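Local coordinates for AGR_C_4470p (Agrobacterium tumefaciens str. C58, PDB 2HQV), which is of unknown function but belongs to the ChuX/HutX haem-utilisation family, and so may take part in handling haem, at residues Phe161-Arg164 / Leu170-Gly173. Sequence-based numbering, arbitrary orientation.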
loop_
_atom_site.group_PDB
_atom_site.type_symbol
_atom_site.label_atom_id
_atom_site.label_comp_id
_atom_site.label_asym_id
_atom_site.label_seq_id
_atom_site.Cartn_x
_atom_site.Cartn_y
_atom_site.Cartn_z
ATOM N N PHE A 161 2.440 12.355 -7.185
ATOM C CA PHE A 161 2.147 12.869 -8.511
ATOM C C PHE A 161 1.745 14.331 -8.518
ATOM O O PHE A 161 1.097 14.812 -7.590
ATOM C CB PHE A 161 1.015 12.062 -9.154
ATOM C CG PHE A 161 1.466 10.788 -9.782
ATOM C CD1 PHE A 161 1.717 10.729 -11.148
ATOM C CD2 PHE A 161 1.675 9.650 -9.009
ATOM C CE1 PHE A 161 2.172 9.552 -11.741
ATOM C CE2 PHE A 161 2.131 8.464 -9.595
ATOM C CZ PHE A 161 2.380 8.419 -10.965
ATOM N N VAL A 162 2.144 15.030 -9.575
ATOM C CA VAL A 162 1.767 16.425 -9.758
ATOM C C VAL A 162 0.300 16.350 -10.211
ATOM O O VAL A 162 -0.052 15.518 -11.045
ATOM C CB VAL A 162 2.629 17.088 -10.860
ATOM C CG1 VAL A 162 2.050 18.440 -11.247
ATOM C CG2 VAL A 162 4.055 17.266 -10.353
ATOM N N ARG A 163 -0.549 17.203 -9.657
ATOM C CA ARG A 163 -1.967 17.193 -10.007
ATOM C C ARG A 163 -2.293 17.880 -11.325
ATOM O O ARG A 163 -1.464 18.577 -11.901
ATOM C CB ARG A 163 -2.786 17.849 -8.893
ATOM C CG ARG A 163 -2.652 17.167 -7.546
ATOM C CD ARG A 163 -3.184 15.746 -7.586
ATOM N NE ARG A 163 -4.639 15.703 -7.704
ATOM C CZ ARG A 163 -5.469 16.200 -6.795
ATOM N NH1 ARG A 163 -4.986 16.779 -5.705
ATOM N NH2 ARG A 163 -6.783 16.109 -6.969
ATOM N N ARG A 164 -3.521 17.661 -11.789
ATOM C CA ARG A 164 -4.025 18.250 -13.023
ATOM C C ARG A 164 -5.195 19.168 -12.668
ATOM O O ARG A 164 -5.852 18.976 -11.642
ATOM C CB ARG A 164 -4.498 17.150 -13.970
ATOM C CG ARG A 164 -3.376 16.278 -14.492
ATOM C CD ARG A 164 -3.905 15.026 -15.164
ATOM N NE ARG A 164 -2.816 14.172 -15.631
ATOM C CZ ARG A 164 -2.036 14.451 -16.671
ATOM N NH1 ARG A 164 -2.222 15.566 -17.367
ATOM N NH2 ARG A 164 -1.060 13.614 -17.008
ATOM N N LEU A 170 -1.505 19.562 -16.428
ATOM C CA LEU A 170 -0.712 19.585 -15.202
ATOM C C LEU A 170 -0.783 20.975 -14.577
ATOM O O LEU A 170 -0.595 21.976 -15.262
ATOM C CB LEU A 170 0.743 19.215 -15.515
ATOM C CG LEU A 170 1.004 17.786 -16.004
ATOM C CD1 LEU A 170 2.420 17.661 -16.541
ATOM C CD2 LEU A 170 0.782 16.820 -14.865
ATOM N N LEU A 171 -1.074 21.040 -13.282
ATOM C CA LEU A 171 -1.162 22.325 -12.597
ATOM C C LEU A 171 0.128 23.121 -12.794
ATOM O O LEU A 171 1.213 22.686 -12.403
ATOM C CB LEU A 171 -1.457 22.113 -11.105
ATOM C CG LEU A 171 -2.900 21.676 -10.817
ATOM C CD1 LEU A 171 -3.035 21.187 -9.379
ATOM C CD2 LEU A 171 -3.840 22.852 -11.078
ATOM N N ALA A 172 -0.008 24.294 -13.405
ATOM C CA ALA A 172 1.120 25.169 -13.714
ATOM C C ALA A 172 2.116 25.430 -12.588
ATOM O O ALA A 172 3.293 25.091 -12.705
ATOM C CB ALA A 172 0.597 26.500 -14.258
ATOM N N GLY A 173 1.653 26.046 -11.505
ATOM C CA GLY A 173 2.541 26.351 -10.396
ATOM C C GLY A 173 3.264 25.147 -9.815
ATOM O O GLY A 173 4.466 25.194 -9.542
#
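The CD2 methyl of Leu170 sits over one face of the Arg164 guanidinium, 4.1 Å from CZ of Arg164 and above the middle of the group. The arginine reaches this place with a chain stretched out from CG to NE, and two carbonyls fix the rotation of its end: NH2 donates to Arg143 O on strand 142-151, NH1 to Lys168 O in the intervening turn. The methyl therefore packs against a plate that is already pinned. The same CD2 also meets Val162, whose CG1 lies 4.2 Å from it, the two side chains crossing at about a right angle. With CG1 anti to its own backbone N (chi1 168°), the valine sends this branch towards Leu170, while its side chain also touches Gln174 and Phe178 of helix 172-185.

These residues flank the turn that carries the chain from an inner strand of the six-stranded antiparallel sheet to the helix: strand 156-161 has just ended, and the chain doubles back on itself before helix 172-185 begins. A single beta bridge, Arg164 with Leu170, closes the reversal. Its hydrogen bond runs from Leu171 N to Arg163 O at 2.9 Å and is nearly straight at hydrogen (176°), and the CA of Leu170 adds a longer CH···O approach to the same oxygen. Leu171 is the N-cap residue, so the bond ties down the backbone right where the helix starts.

On the other side of the bridge from the guanidinium, Leu171 brings CD1 to 3.4 Å from CB of Arg163, a tight fit at the root of that side chain. Beyond CB the arginine bends at chi2 and chi3 and leads away to a salt bridge with Glu84.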